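Local atomic coordinates of polycomb protein Pcl (Drosophila melanogaster, PDB entry 5OQD), a protein that works as a Polycomb group repressor in the Esc/E(z) complex that methylates histone H3, and binds zinc, chromatin and DNA. Residues Lys63-Asp68 with Leu96-Tyr101; Asp68-Phe73 with Pro179-Val184. All coordinates share one frame; numbering follows the deposited sequence.

Contact 1 (Lys63-Asp68 with Leu96-Tyr101)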
loop_
_atom_site.group_PDB
_atom_site.type_symbol
_atom_site.label_atom_id
_atom_site.label_comp_id
_atom_site.label_asym_id
_atom_site.label_seq_id
_atom_site.Cartn_x
_atom_site.Cartn_y
_atom_site.Cartn_z
ATOM N N LYS B 63 -13.518 1.174 -0.776
ATOM C CA LYS B 63 -12.937 0.154 -1.620
ATOM C C LYS B 63 -11.431 0.332 -1.570
ATOM O O LYS B 63 -10.932 1.448 -1.660
ATOM C CB LYS B 63 -13.448 0.293 -3.053
ATOM N N LEU B 64 -10.708 -0.771 -1.436
ATOM C CA LEU B 64 -9.263 -0.715 -1.317
ATOM C C LEU B 64 -8.595 -1.467 -2.445
ATOM O O LEU B 64 -8.901 -2.627 -2.684
ATOM C CB LEU B 64 -8.825 -1.323 0.009
ATOM C CG LEU B 64 -8.850 -0.418 1.233
ATOM C CD1 LEU B 64 -8.135 -1.087 2.392
ATOM C CD2 LEU B 64 -8.236 0.932 0.925
ATOM N N LEU B 65 -7.662 -0.808 -3.120
ATOM C CA LEU B 65 -6.885 -1.461 -4.166
ATOM C C LEU B 65 -6.110 -2.625 -3.568
ATOM O O LEU B 65 -5.667 -2.557 -2.422
ATOM C CB LEU B 65 -5.933 -0.471 -4.842
ATOM C CG LEU B 65 -6.511 0.379 -5.974
ATOM C CD1 LEU B 65 -5.583 1.537 -6.302
ATOM C CD2 LEU B 65 -6.751 -0.477 -7.207
ATOM N N ARG B 66 -5.956 -3.694 -4.342
ATOM C CA ARG B 66 -5.306 -4.899 -3.843
ATOM C C ARG B 66 -3.845 -4.627 -3.502
ATOM O O ARG B 66 -3.053 -4.254 -4.368
ATOM C CB ARG B 66 -5.417 -6.030 -4.867
ATOM C CG ARG B 66 -5.459 -7.414 -4.246
ATOM C CD ARG B 66 -5.838 -8.474 -5.265
ATOM N NE ARG B 66 -6.226 -9.726 -4.619
ATOM C CZ ARG B 66 -5.375 -10.687 -4.278
ATOM N NH1 ARG B 66 -4.079 -10.544 -4.520
ATOM N NH2 ARG B 66 -5.820 -11.790 -3.692
ATOM N N GLY B 67 -3.499 -4.805 -2.231
ATOM C CA GLY B 67 -2.148 -4.556 -1.762
ATOM C C GLY B 67 -2.040 -3.272 -0.963
ATOM O O GLY B 67 -1.063 -3.056 -0.246
ATOM N N ASP B 68 -3.065 -2.434 -1.051
ATOM C CA ASP B 68 -3.030 -1.136 -0.402
ATOM C C ASP B 68 -3.510 -1.236 1.029
ATOM O O ASP B 68 -4.696 -1.292 1.299
ATOM C CB ASP B 68 -3.913 -0.157 -1.167
ATOM C CG ASP B 68 -3.973 1.199 -0.521
ATOM O OD1 ASP B 68 -3.293 1.404 0.490
ATOM O OD2 ASP B 68 -4.698 2.070 -1.028
ATOM N N LEU B 96 3.780 2.675 -7.513
ATOM C CA LEU B 96 4.258 1.777 -8.558
ATOM C C LEU B 96 4.069 0.312 -8.179
ATOM O O LEU B 96 3.677 -0.504 -9.012
ATOM C CB LEU B 96 5.732 2.052 -8.862
ATOM C CG LEU B 96 6.034 3.349 -9.612
ATOM C CD1 LEU B 96 7.530 3.622 -9.642
ATOM C CD2 LEU B 96 5.469 3.290 -11.022
ATOM N N HIS B 97 4.353 -0.017 -6.922
ATOM C CA HIS B 97 4.188 -1.386 -6.445
ATOM C C HIS B 97 2.711 -1.767 -6.443
ATOM O O HIS B 97 2.354 -2.881 -6.821
ATOM C CB HIS B 97 4.790 -1.556 -5.046
ATOM C CG HIS B 97 5.031 -2.983 -4.663
ATOM N ND1 HIS B 97 6.177 -3.396 -4.018
ATOM C CD2 HIS B 97 4.276 -4.094 -4.836
ATOM C CE1 HIS B 97 6.119 -4.701 -3.813
ATOM N NE2 HIS B 97 4.975 -5.147 -4.300
ATOM N N ILE B 98 1.860 -0.838 -6.017
ATOM C CA ILE B 98 0.414 -1.039 -6.051
ATOM C C ILE B 98 -0.063 -1.252 -7.485
ATOM O O ILE B 98 -0.879 -2.134 -7.756
ATOM C CB ILE B 98 -0.338 0.157 -5.428
ATOM C CG1 ILE B 98 -0.223 0.125 -3.903
ATOM C CG2 ILE B 98 -1.806 0.149 -5.835
ATOM C CD1 ILE B 98 -0.843 1.328 -3.221
ATOM N N ALA B 99 0.466 -0.445 -8.400
ATOM C CA ALA B 99 0.102 -0.535 -9.809
ATOM C C ALA B 99 0.464 -1.895 -10.395
ATOM O O ALA B 99 -0.369 -2.552 -11.016
ATOM C CB ALA B 99 0.776 0.578 -10.600
ATOM N N LEU B 100 1.707 -2.315 -10.186
ATOM C CA LEU B 100 2.196 -3.576 -10.736
ATOM C C LEU B 100 1.544 -4.789 -10.075
ATOM O O LEU B 100 1.423 -5.848 -10.691
ATOM C CB LEU B 100 3.716 -3.658 -10.593
ATOM C CG LEU B 100 4.519 -2.666 -11.438
ATOM C CD1 LEU B 100 5.999 -2.746 -11.109
ATOM C CD2 LEU B 100 4.287 -2.921 -12.918
ATOM N N TYR B 101 1.126 -4.633 -8.823
ATOM C CA TYR B 101 0.517 -5.733 -8.080
ATOM C C TYR B 101 -0.914 -5.991 -8.540
ATOM O O TYR B 101 -1.339 -7.140 -8.661
ATOM C CB TYR B 101 0.547 -5.441 -6.577
ATOM C CG TYR B 101 0.115 -6.600 -5.709
ATOM C CD1 TYR B 101 0.932 -7.711 -5.538
ATOM C CD2 TYR B 101 -1.105 -6.579 -5.047
ATOM C CE1 TYR B 101 0.540 -8.768 -4.742
ATOM C CE2 TYR B 101 -1.504 -7.631 -4.245
ATOM C CZ TYR B 101 -0.678 -8.724 -4.097
ATOM O OH TYR B 101 -1.070 -9.776 -3.302
#

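Contact 2 (Asp68-Phe73 with Pro179-Val184)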
loop_
_atom_site.group_PDB
_atom_site.type_symbol
_atom_site.label_atom_id
_atom_site.label_comp_id
_atom_site.label_asym_id
_atom_site.label_seq_id
_atom_site.Cartn_x
_atom_site.Cartn_y
_atom_site.Cartn_z
ATOM N N ASP B 68 -3.065 -2.434 -1.051
ATOM C CA ASP B 68 -3.030 -1.136 -0.402
ATOM C C ASP B 68 -3.510 -1.236 1.029
ATOM O O ASP B 68 -4.696 -1.292 1.299
ATOM C CB ASP B 68 -3.913 -0.157 -1.167
ATOM C CG ASP B 68 -3.973 1.199 -0.521
ATOM O OD1 ASP B 68 -3.293 1.404 0.490
ATOM O OD2 ASP B 68 -4.698 2.070 -1.028
ATOM N N MET B 69 -2.560 -1.254 1.947
ATOM C CA MET B 69 -2.854 -1.354 3.360
ATOM C C MET B 69 -2.247 -0.209 4.137
ATOM O O MET B 69 -1.948 -0.350 5.312
ATOM C CB MET B 69 -2.356 -2.677 3.916
ATOM C CG MET B 69 -3.220 -3.853 3.524
ATOM S SD MET B 69 -2.334 -5.413 3.629
ATOM C CE MET B 69 -1.854 -5.432 5.353
ATOM N N PHE B 70 -2.047 0.923 3.485
ATOM C CA PHE B 70 -1.267 1.980 4.087
ATOM C C PHE B 70 -2.118 2.779 5.052
ATOM O O PHE B 70 -2.532 3.894 4.767
ATOM C CB PHE B 70 -0.690 2.885 3.008
ATOM C CG PHE B 70 0.330 2.215 2.144
ATOM C CD1 PHE B 70 -0.049 1.513 1.027
ATOM C CD2 PHE B 70 1.669 2.292 2.453
ATOM C CE1 PHE B 70 0.889 0.895 0.234
ATOM C CE2 PHE B 70 2.612 1.677 1.666
ATOM C CZ PHE B 70 2.222 0.979 0.553
ATOM N N PHE B 71 -2.370 2.169 6.203
ATOM C CA PHE B 71 -3.178 2.755 7.254
ATOM C C PHE B 71 -2.575 2.442 8.610
ATOM O O PHE B 71 -1.871 1.463 8.768
ATOM C CB PHE B 71 -4.583 2.169 7.220
ATOM C CG PHE B 71 -5.395 2.593 6.042
ATOM C CD1 PHE B 71 -6.119 3.762 6.076
ATOM C CD2 PHE B 71 -5.454 1.809 4.913
ATOM C CE1 PHE B 71 -6.878 4.151 5.000
ATOM C CE2 PHE B 71 -6.210 2.191 3.830
ATOM C CZ PHE B 71 -6.924 3.365 3.872
ATOM N N VAL B 72 -2.873 3.275 9.592
ATOM C CA VAL B 72 -2.579 2.973 10.986
ATOM C C VAL B 72 -3.896 2.712 11.700
ATOM O O VAL B 72 -4.742 3.600 11.802
ATOM C CB VAL B 72 -1.820 4.111 11.689
ATOM C CG1 VAL B 72 -1.694 3.822 13.179
ATOM C CG2 VAL B 72 -0.451 4.305 11.065
ATOM N N PHE B 73 -4.075 1.488 12.183
ATOM C CA PHE B 73 -5.352 1.090 12.760
ATOM C C PHE B 73 -5.243 0.656 14.217
ATOM O O PHE B 73 -4.309 -0.042 14.609
ATOM C CB PHE B 73 -5.974 -0.036 11.932
ATOM C CG PHE B 73 -7.187 -0.653 12.565
ATOM C CD1 PHE B 73 -8.325 0.102 12.795
ATOM C CD2 PHE B 73 -7.190 -1.988 12.930
ATOM C CE1 PHE B 73 -9.440 -0.463 13.381
ATOM C CE2 PHE B 73 -8.305 -2.559 13.512
ATOM C CZ PHE B 73 -9.431 -1.796 13.738
ATOM N N PRO B 179 2.876 -4.710 -1.836
ATOM C CA PRO B 179 3.652 -3.533 -1.425
ATOM C C PRO B 179 4.248 -3.641 -0.024
ATOM O O PRO B 179 3.588 -4.115 0.901
ATOM C CB PRO B 179 2.620 -2.406 -1.481
ATOM C CG PRO B 179 1.700 -2.818 -2.567
ATOM C CD PRO B 179 1.608 -4.321 -2.482
ATOM N N HIS B 180 5.505 -3.238 0.104
ATOM C CA HIS B 180 6.120 -3.198 1.407
ATOM C C HIS B 180 5.402 -2.113 2.182
ATOM O O HIS B 180 5.201 -1.004 1.687
ATOM C CB HIS B 180 7.609 -2.873 1.293
ATOM C CG HIS B 180 8.409 -3.937 0.608
ATOM N ND1 HIS B 180 8.499 -4.032 -0.764
ATOM C CD2 HIS B 180 9.156 -4.951 1.105
ATOM C CE1 HIS B 180 9.267 -5.060 -1.085
ATOM N NE2 HIS B 180 9.678 -5.634 0.034
ATOM N N ILE B 181 5.026 -2.438 3.408
ATOM C CA ILE B 181 4.438 -1.464 4.320
ATOM C C ILE B 181 5.069 -1.582 5.705
ATOM O O ILE B 181 5.168 -2.679 6.252
ATOM C CB ILE B 181 2.910 -1.648 4.423
ATOM C CG1 ILE B 181 2.278 -1.540 3.036
ATOM C CG2 ILE B 181 2.298 -0.629 5.376
ATOM C CD1 ILE B 181 0.773 -1.610 3.039
ATOM N N PRO B 182 5.512 -0.448 6.271
ATOM C CA PRO B 182 6.143 -0.457 7.595
ATOM C C PRO B 182 5.182 -0.898 8.694
ATOM O O PRO B 182 4.047 -0.427 8.757
ATOM C CB PRO B 182 6.568 1.003 7.793
ATOM C CG PRO B 182 5.670 1.785 6.898
ATOM C CD PRO B 182 5.451 0.909 5.702
ATOM N N LYS B 183 5.643 -1.805 9.549
ATOM C CA LYS B 183 4.835 -2.296 10.656
ATOM C C LYS B 183 4.806 -1.296 11.800
ATOM O O LYS B 183 5.844 -0.776 12.212
ATOM C CB LYS B 183 5.366 -3.640 11.155
ATOM C CG LYS B 183 4.920 -4.829 10.331
ATOM C CD LYS B 183 3.486 -5.221 10.640
ATOM C CE LYS B 183 3.178 -6.607 10.097
ATOM N NZ LYS B 183 1.719 -6.885 10.029
ATOM N N VAL B 184 3.610 -1.033 12.312
ATOM C CA VAL B 184 3.444 -0.124 13.435
ATOM C C VAL B 184 2.895 -0.868 14.647
ATOM O O VAL B 184 1.716 -1.220 14.689
ATOM C CB VAL B 184 2.508 1.045 13.080
ATOM C CG1 VAL B 184 2.518 2.086 14.183
ATOM C CG2 VAL B 184 2.925 1.668 11.758
#

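Contact 1 (Lys63-Asp68 with Leu96-Tyr101)
Leu65 and Ile98 make the apolar part of this contact between a loop of the PHD-type zinc finger and helix 92-104. Leu65 CD1 lies 4.1 Å from Ile98 CG2, and the two side chains cross at about a right angle. The other branch of Ile98 goes to Asp68: its CD1 is 4.0 Å from Asp68 CB. Chi1 (-75°) sets CG1 of Ile98 anti to the carbonyl carbon and CG2 anti to the backbone N. CG2 meets Leu65, and CD1, carried on CG1, meets Asp68.

Tyr101 supplies the aromatic part. Arg66 O sits at the edge of its ring, near the ring plane, 3.1 Å from Tyr101 CD2. Gly67 CA approaches the same CD2 at 4.0 Å. Gly67 has a positive phi (105°) in the type II turn Leu65-Asp68, which Asp68 N closes on Leu65 O. A CB at Gly67 would run into Tyr101 CD2 and into the carbonyl O of Arg66.

The polar ends meet without a direct hydrogen bond. Arg66 NH1 is 3.3 Å from Tyr101 OH at a poor angle, with the guanidinium and ring planes 19° apart. Both groups turn to Asp39, by salt bridge and hydrogen bond respectively. Asp68 OD1 pairs with Arg87. The chemistry therefore implies a join made by packing and turn shape, with its polar tips tied together through a shared carboxylate.

Contact 2 (Asp68-Phe73 with Pro179-Val184)
Ile181 and Phe70 bury the most surface here, and their meeting is a CH-pi contact. It lies where the PHD-type zinc finger, at the start of strand 71-74, packs on the loop that follows strand 170-173. The two segments run in nearly the same direction, with no hydrogen bond between them.

Ile181 comes over one face of the Phe70 ring. Its CD1 stands 3.7 Å from the ring centroid and 7° off the ring normal, so the methyl sits over the ring centre. CG1 lies nearer the far rim, 3.5 Å from Phe70 CE2. CG1 of Ile181 is anti to the carbonyl carbon (chi1 -57°), which places CG1 over the ring. The same CD1 also presses on Met69 CB at 3.4 Å, a tight fit for two carbons.

The ring has further neighbours at its CZ end. Pro179 CB is 4.0 Å from Phe70 CZ, and His180 O is 3.7 Å from Phe70 CE2. Ile98 and Asp94 of helix 92-104 also touch the ring, so Phe70 touches both the helix and the loop. An alanine here would probably open a gap beside Ile181 and Pro179 and leave the end of Ile181 freer to turn.

Val72 and Val184 extend the apolar contact along the strand, with Val72 CG2 4.3 Å from Val184 CG2. Phe70 itself is the centre of an inverse gamma turn, with Phe71 N bonded to Met69 O. An Asx turn overlaps it: Phe70 N gives a long but nearly straight bond (178°) to Asp68 OD1, 3.3 Å away.

The two contacts lie side by side, with centres 12 Å apart, and share Asp68. Their segments alternate along the chain: 63-68, 68-73, 96-101, 179-184. The first two form one continuous piece of the PHD-type zinc finger. Contact 1 sets its turn on helix 92-104, and contact 2 sets the start of strand 71-74 on the loop before helix 194-200. They meet directly at Pro179, whose CG is 3.6 Å from Gly67 O and 3.8 Å from Ile98 CG1. This part of the finger thus packs against two pieces far apart in sequence, which probably belong to the winged-helix part, consistent with the two domains forming one compact unit.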